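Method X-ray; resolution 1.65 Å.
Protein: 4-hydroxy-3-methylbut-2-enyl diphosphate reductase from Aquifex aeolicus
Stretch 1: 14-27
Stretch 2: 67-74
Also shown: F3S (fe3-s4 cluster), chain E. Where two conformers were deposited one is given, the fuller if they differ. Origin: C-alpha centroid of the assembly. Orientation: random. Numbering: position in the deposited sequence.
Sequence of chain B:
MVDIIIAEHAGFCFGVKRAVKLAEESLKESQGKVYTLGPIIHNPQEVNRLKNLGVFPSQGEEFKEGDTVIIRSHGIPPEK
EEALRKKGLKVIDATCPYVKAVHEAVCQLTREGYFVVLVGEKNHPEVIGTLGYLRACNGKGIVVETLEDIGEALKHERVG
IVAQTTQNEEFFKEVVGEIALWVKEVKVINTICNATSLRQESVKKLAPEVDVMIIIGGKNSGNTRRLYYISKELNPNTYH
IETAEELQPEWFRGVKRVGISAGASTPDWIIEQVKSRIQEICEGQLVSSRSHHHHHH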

ATOM      1  N   PHE B  14      -9.574  20.950  14.844  1.00 31.47           N
ATOM      2  CA  PHE B  14      -9.245  22.237  14.248  1.00 32.59           C
ATOM      3  C   PHE B  14     -10.309  22.763  13.259  1.00 31.78           C
ATOM      4  O   PHE B  14     -10.784  23.904  13.371  1.00 30.94           O
ATOM      5  CB  PHE B  14      -7.903  22.111  13.542  1.00 35.04           C
ATOM      6  CG  PHE B  14      -7.587  23.277  12.665  1.00 38.11           C
ATOM      7  CD1 PHE B  14      -7.136  24.466  13.214  1.00 41.69           C
ATOM      8  CD2 PHE B  14      -7.763  23.183  11.282  1.00 41.03           C
ATOM      9  CE1 PHE B  14      -6.857  25.567  12.386  1.00 43.18           C
ATOM     10  CE2 PHE B  14      -7.491  24.261  10.444  1.00 43.12           C
ATOM     11  CZ  PHE B  14      -7.051  25.451  10.982  1.00 41.16           C
ATOM     12  N   GLY B  15     -10.688  21.934  12.297  1.00 31.19           N
ATOM     13  CA  GLY B  15     -11.632  22.329  11.258  1.00 30.57           C
ATOM     14  C   GLY B  15     -13.001  22.680  11.786  1.00 31.92           C
ATOM     15  O   GLY B  15     -13.609  23.615  11.331  1.00 30.86           O
ATOM     16  N   VAL B  16     -13.512  21.928  12.752  1.00 31.15           N
ATOM     17  CA  VAL B  16     -14.861  22.227  13.256  1.00 32.12           C
ATOM     18  C   VAL B  16     -14.840  23.514  14.114  1.00 32.29           C
ATOM     19  O   VAL B  16     -15.743  24.346  14.034  1.00 31.52           O
ATOM     20  CB  VAL B  16     -15.462  21.009  14.011  1.00 31.00           C
ATOM     21  CG1 VAL B  16     -16.674  21.410  14.839  1.00 35.63           C
ATOM     22  CG2 VAL B  16     -15.815  19.912  13.012  1.00 32.74           C
ATOM     23  N   LYS B  17     -13.811  23.650  14.937  1.00 31.99           N
ATOM     24  CA  LYS B  17     -13.601  24.854  15.723  1.00 32.40           C
ATOM     25  C   LYS B  17     -13.590  26.063  14.787  1.00 31.35           C
ATOM     26  O   LYS B  17     -14.258  27.045  15.044  1.00 31.21           O
ATOM     27  CB  LYS B  17     -12.247  24.781  16.450  1.00 33.01           C
ATOM     28  CG  LYS B  17     -12.252  24.117  17.782  1.00 36.77           C
ATOM     29  CD  LYS B  17     -10.928  24.410  18.479  1.00 41.38           C
ATOM     30  CE  LYS B  17     -11.096  24.500  19.992  1.00 45.83           C
ATOM     31  NZ  LYS B  17     -10.426  23.375  20.689  1.00 47.28           N
ATOM     32  N   ARG B  18     -12.837  25.956  13.703  1.00 30.80           N
ATOM     33  CA  ARG B  18     -12.705  27.020  12.697  1.00 30.73           C
ATOM     34  C   ARG B  18     -14.064  27.315  12.035  1.00 30.49           C
ATOM     35  O   ARG B  18     -14.443  28.494  11.899  1.00 30.31           O
ATOM     36  CB  ARG B  18     -11.678  26.596  11.642  1.00 31.69           C
ATOM     37  CG  ARG B  18     -11.609  27.483  10.430  1.00 32.94           C
ATOM     38  CD  ARG B  18     -10.459  27.049   9.533  1.00 37.21           C
ATOM     39  NE  ARG B  18     -10.354  27.929   8.366  1.00 39.16           N
ATOM     40  CZ  ARG B  18     -11.041  27.781   7.235  1.00 37.57           C
ATOM     41  NH1 ARG B  18     -11.924  26.798   7.102  1.00 38.23           N
ATOM     42  NH2 ARG B  18     -10.826  28.640   6.238  1.00 39.25           N
ATOM     43  N   ALA B  19     -14.799  26.263  11.645  1.00 29.49           N
ATOM     44  CA  ALA B  19     -16.149  26.442  11.041  1.00 30.48           C
ATOM     45  C   ALA B  19     -17.100  27.195  11.986  1.00 30.61           C
ATOM     46  O   ALA B  19     -17.824  28.116  11.553  1.00 30.00           O
ATOM     47  CB  ALA B  19     -16.742  25.122  10.603  1.00 31.18           C
ATOM     48  N   VAL B  20     -17.086  26.804  13.269  1.00 30.59           N
ATOM     49  CA  VAL B  20     -17.956  27.437  14.299  1.00 31.24           C
ATOM     50  C   VAL B  20     -17.642  28.924  14.418  1.00 31.26           C
ATOM     51  O   VAL B  20     -18.568  29.750  14.448  1.00 29.85           O
ATOM     52  CB  VAL B  20     -17.912  26.680  15.650  1.00 32.30           C
ATOM     53  CG1 VAL B  20     -18.569  27.458  16.780  1.00 32.58           C
ATOM     54  CG2 VAL B  20     -18.608  25.366  15.494  1.00 31.50           C
ATOM     55  N   LYS B  21     -16.349  29.219  14.460  1.00 30.28           N
ATOM     56  CA  LYS B  21     -15.872  30.586  14.612  0.50 30.15           C
ATOM     57  C   LYS B  21     -16.205  31.412  13.370  1.00 29.76           C
ATOM     58  O   LYS B  21     -16.647  32.547  13.494  1.00 29.71           O
ATOM     59  CB  LYS B  21     -14.376  30.635  14.947  0.50 30.42           C
ATOM     60  CG  LYS B  21     -13.958  31.995  15.491  0.50 31.36           C
ATOM     61  CD  LYS B  21     -12.903  31.894  16.580  0.50 33.69           C
ATOM     62  CE  LYS B  21     -12.809  33.209  17.374  0.50 35.59           C
ATOM     63  NZ  LYS B  21     -14.073  33.543  18.101  0.50 37.26           N
ATOM     64  N   LEU B  22     -16.066  30.832  12.175  1.00 29.24           N
ATOM     65  CA  LEU B  22     -16.443  31.537  10.950  1.00 29.18           C
ATOM     66  C   LEU B  22     -17.938  31.825  10.939  1.00 29.72           C
ATOM     67  O   LEU B  22     -18.386  32.860  10.466  1.00 29.48           O
ATOM     68  CB  LEU B  22     -16.088  30.695   9.701  1.00 28.48           C
ATOM     69  CG  LEU B  22     -14.588  30.619   9.374  1.00 29.77           C
ATOM     70  CD1 LEU B  22     -14.349  29.691   8.215  1.00 32.61           C
ATOM     71  CD2 LEU B  22     -13.972  32.004   9.055  1.00 34.66           C
ATOM     72  N   ALA B  23     -18.720  30.881  11.438  1.00 27.23           N
ATOM     73  CA  ALA B  23     -20.180  31.023  11.489  1.00 28.32           C
ATOM     74  C   ALA B  23     -20.536  32.183  12.425  1.00 29.53           C
ATOM     75  O   ALA B  23     -21.325  33.069  12.079  1.00 30.32           O
ATOM     76  CB  ALA B  23     -20.795  29.712  12.009  1.00 27.79           C
ATOM     77  N   GLU B  24     -19.919  32.191  13.594  1.00 29.44           N
ATOM     78  CA  GLU B  24     -20.206  33.236  14.572  1.00 30.72           C
ATOM     79  C   GLU B  24     -19.781  34.592  14.013  1.00 29.89           C
ATOM     80  O   GLU B  24     -20.544  35.607  14.116  1.00 31.64           O
ATOM     81  CB  GLU B  24     -19.531  32.904  15.889  1.00 30.41           C
ATOM     82  CG  GLU B  24     -20.160  31.700  16.635  1.00 31.75           C
ATOM     83  CD  GLU B  24     -19.274  31.249  17.821  1.00 33.83           C
ATOM     84  OE1 GLU B  24     -18.118  31.730  17.957  1.00 39.14           O
ATOM     85  OE2 GLU B  24     -19.705  30.372  18.601  1.00 36.95           O
ATOM     86  N   GLU B  25     -18.601  34.628  13.409  1.00 29.79           N
ATOM     87  CA  GLU B  25     -18.079  35.910  12.904  0.50 30.20           C
ATOM     88  C   GLU B  25     -18.907  36.475  11.743  1.00 30.23           C
ATOM     89  O   GLU B  25     -18.988  37.711  11.590  1.00 29.62           O
ATOM     90  CB  GLU B  25     -16.584  35.839  12.565  0.50 30.66           C
ATOM     91  CG  GLU B  25     -15.670  35.868  13.810  0.50 33.52           C
ATOM     92  CD  GLU B  25     -14.921  37.198  14.042  0.50 37.05           C
ATOM     93  OE1 GLU B  25     -15.448  38.296  13.741  0.50 38.81           O
ATOM     94  OE2 GLU B  25     -13.782  37.135  14.566  0.50 40.03           O
ATOM     95  N   SER B  26     -19.526  35.613  10.954  1.00 30.03           N
ATOM     96  CA  SER B  26     -20.349  36.062   9.787  1.00 29.71           C
ATOM     97  C   SER B  26     -21.540  36.914  10.172  1.00 29.51           C
ATOM     98  O   SER B  26     -22.050  37.675   9.353  1.00 29.47           O
ATOM     99  CB  SER B  26     -20.845  34.908   8.916  1.00 29.87           C
ATOM    100  OG  SER B  26     -21.823  34.099   9.567  1.00 30.22           O
ATOM    101  N   LEU B  27     -21.983  36.819  11.427  1.00 28.86           N
ATOM    102  CA  LEU B  27     -23.094  37.655  11.909  1.00 28.04           C
ATOM    103  C   LEU B  27     -22.747  39.150  11.781  1.00 28.60           C
ATOM    104  O   LEU B  27     -23.644  39.928  11.581  1.00 29.41           O
ATOM    105  CB  LEU B  27     -23.393  37.317  13.364  1.00 28.21           C
ATOM    106  CG  LEU B  27     -24.062  35.935  13.529  1.00 26.52           C
ATOM    107  CD1 LEU B  27     -23.924  35.611  15.053  1.00 31.36           C
ATOM    108  CD2 LEU B  27     -25.504  36.024  13.153  1.00 25.30           C
ATOM    109  N   ASP B  67     -29.199  36.482   1.769  1.00 30.10           N
ATOM    110  CA  ASP B  67     -28.888  35.699   2.975  1.00 30.34           C
ATOM    111  C   ASP B  67     -27.449  35.128   2.949  1.00 29.51           C
ATOM    112  O   ASP B  67     -26.818  35.064   1.901  1.00 30.54           O
ATOM    113  CB  ASP B  67     -29.898  34.549   3.241  1.00 29.61           C
ATOM    114  CG  ASP B  67     -31.285  35.047   3.674  1.00 31.30           C
ATOM    115  OD1 ASP B  67     -31.442  36.241   4.086  1.00 31.11           O
ATOM    116  OD2 ASP B  67     -32.230  34.229   3.609  1.00 31.26           O
ATOM    117  N   THR B  68     -26.942  34.739   4.110  1.00 28.60           N
ATOM    118  CA  THR B  68     -25.579  34.178   4.193  1.00 28.47           C
ATOM    119  C   THR B  68     -25.736  32.672   4.365  1.00 28.29           C
ATOM    120  O   THR B  68     -26.595  32.215   5.121  1.00 30.09           O
ATOM    121  CB  THR B  68     -24.808  34.739   5.408  1.00 28.60           C
ATOM    122  OG1 THR B  68     -24.536  36.120   5.183  1.00 30.14           O
ATOM    123  CG2 THR B  68     -23.446  33.981   5.620  1.00 28.63           C
ATOM    124  N   VAL B  69     -24.977  31.894   3.587  1.00 29.95           N
ATOM    125  CA  VAL B  69     -24.939  30.451   3.852  0.60 27.87           C
ATOM    126  C   VAL B  69     -23.499  30.018   4.095  1.00 29.30           C
ATOM    127  O   VAL B  69     -22.561  30.460   3.426  1.00 29.59           O
ATOM    128  CB  VAL B  69     -25.574  29.588   2.718  0.60 28.03           C
ATOM    129  CG1 VAL B  69     -27.105  29.775   2.670  0.60 26.55           C
ATOM    130  CG2 VAL B  69     -24.919  29.956   1.427  0.60 27.17           C
ATOM    131  N   ILE B  70     -23.340  29.189   5.133  1.00 28.99           N
ATOM    132  CA  ILE B  70     -22.024  28.670   5.558  1.00 30.08           C
ATOM    133  C   ILE B  70     -21.841  27.207   5.167  1.00 30.62           C
ATOM    134  O   ILE B  70     -22.603  26.300   5.608  1.00 30.84           O
ATOM    135  CB  ILE B  70     -21.783  28.892   7.067  1.00 30.27           C
ATOM    136  CG1 ILE B  70     -21.920  30.405   7.397  1.00 31.06           C
ATOM    137  CG2 ILE B  70     -20.389  28.356   7.494  1.00 30.92           C
ATOM    138  CD1 ILE B  70     -22.478  30.656   8.774  1.00 36.67           C
ATOM    139  N   ILE B  71     -20.854  26.977   4.311  1.00 32.66           N
ATOM    140  CA  ILE B  71     -20.527  25.580   3.877  1.00 33.17           C
ATOM    141  C   ILE B  71     -19.869  24.875   5.075  1.00 31.90           C
ATOM    142  O   ILE B  71     -18.951  25.436   5.658  1.00 32.58           O
ATOM    143  CB  ILE B  71     -19.578  25.591   2.685  1.00 33.46           C
ATOM    144  CG1 ILE B  71     -20.259  26.307   1.484  1.00 33.78           C
ATOM    145  CG2 ILE B  71     -19.089  24.113   2.330  1.00 34.14           C
ATOM    146  CD1 ILE B  71     -19.399  26.401   0.228  1.00 35.39           C
ATOM    147  N   ARG B  72     -20.320  23.653   5.403  1.00 32.84           N
ATOM    148  CA  ARG B  72     -19.794  22.973   6.568  0.70 33.56           C
ATOM    149  C   ARG B  72     -18.381  22.456   6.319  1.00 33.50           C
ATOM    150  O   ARG B  72     -17.895  22.446   5.168  1.00 34.06           O
ATOM    151  CB  ARG B  72     -20.717  21.831   7.012  0.70 33.18           C
ATOM    152  CG  ARG B  72     -22.161  22.290   7.368  0.70 36.51           C
ATOM    153  CD  ARG B  72     -22.941  21.168   7.984  0.70 38.66           C
ATOM    154  NE  ARG B  72     -23.156  20.034   7.077  0.70 43.03           N
ATOM    155  CZ  ARG B  72     -24.109  19.121   7.242  0.70 42.90           C
ATOM    156  NH1 ARG B  72     -24.974  19.225   8.232  0.70 40.01           N
ATOM    157  NH2 ARG B  72     -24.229  18.117   6.378  0.70 47.93           N
ATOM    158  N   SER B  73     -17.734  22.050   7.412  1.00 32.93           N
ATOM    159  CA  SER B  73     -16.336  21.628   7.397  1.00 32.53           C
ATOM    160  C   SER B  73     -16.059  20.493   6.392  1.00 33.55           C
ATOM    161  O   SER B  73     -14.921  20.353   5.946  1.00 34.24           O
ATOM    162  CB  SER B  73     -15.874  21.229   8.793  1.00 32.81           C
ATOM    163  OG  SER B  73     -16.601  20.065   9.202  1.00 33.69           O
ATOM    164  N   HIS B  74     -17.081  19.720   6.057  1.00 32.99           N
ATOM    165  CA  HIS B  74     -16.966  18.603   5.083  1.00 35.27           C
ATOM    166  C   HIS B  74     -16.981  19.042   3.628  1.00 35.26           C
ATOM    167  O   HIS B  74     -16.629  18.271   2.735  1.00 35.27           O
ATOM    168  CB  HIS B  74     -17.949  17.426   5.386  1.00 35.82           C
ATOM    169  CG  HIS B  74     -19.405  17.771   5.287  1.00 39.16           C
ATOM    170  ND1 HIS B  74     -19.953  18.429   4.203  1.00 43.35           N
ATOM    171  CD2 HIS B  74     -20.442  17.482   6.110  1.00 42.30           C
ATOM    172  CE1 HIS B  74     -21.255  18.575   4.383  1.00 44.54           C
ATOM    173  NE2 HIS B  74     -21.581  17.992   5.525  1.00 42.62           N
TER
HETATM  174 FE1  F3S E3302      -9.536  16.776  10.738  1.00 28.55          FE
HETATM  175 FE3  F3S E3302     -10.619  18.937   9.512  1.00 24.46          FE
HETATM  176 FE4  F3S E3302     -11.478  17.943  11.597  1.00 33.47          FE
HETATM  177  S1  F3S E3302     -10.051  16.955   8.548  1.00 25.24           S
HETATM  178  S2  F3S E3302     -11.090  15.879  12.150  1.00 37.10           S
HETATM  179  S3  F3S E3302      -9.545  18.922  11.523  1.00 27.28           S
HETATM  180  S4  F3S E3302     -12.789  19.056  10.260  1.00 27.71           S

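The most unusual feature of this contact lies at its cluster end, where Gly15 leaves room for the iron-sulfur group. Gly15 N lies 3.3 Å from S3 of the F3S cluster, and a CB built on this residue would come within 2.4 Å of cluster atom S4, a clash that glycine avoids. Toward the other stretch the constraint is weaker: an ideal CB on Gly15 would lie an unstrained 4.4 Å from Ser73 CB, and the closest contact is Gly15 O to Ser73 CB at 4.2 Å. The cluster, not Ser73, is what a side chain here would strike.

From here the helix runs nearly antiparallel to strand 68-71, at 174°, with the axes approaching to 9.5 Å. No hydrogen bond crosses between the two stretches, so the contact rests on packing, and much of the helix's side of it is made by small residues, Gly15, Ala19, Ala23 and Ser26. Ala19 points its methyl toward the other stretch, and its CA comes within 6.0 Å of the CA of Ser73, with Ala19 CB 4.4 Å from Ser73 CB. Ser73, compact itself, has the largest covered area after Ile70; its OG also lies 3.9 Å from Val16 CG2.

Farther along, Ile70 supplies the bulk that the helix lacks. Its side chain points toward the helix, and Ile70 CD1 packs 3.6 Å from Ala23 CA and 3.8 Å from Ala23 CB. An alanine suits this place because its short side chain lets the isoleucine methyl reach the helix backbone.

Ser26 faces the strand too, yet its hydroxyl is not stranded among apolar groups. With chi1 at 69° (p), it turns back along the helix, and Ser26 OG donates a hydrogen bond to Ala23 O at 2.8 Å. With its proton so engaged, Ser26 OG lies 3.6 Å from Ile70 CD1 and 4.3 Å from Thr68 CG2. Thr68 suits its buried position similarly: its methyl carbon meets Ser26, while OG1 is hydrogen-bonded elsewhere in the structure.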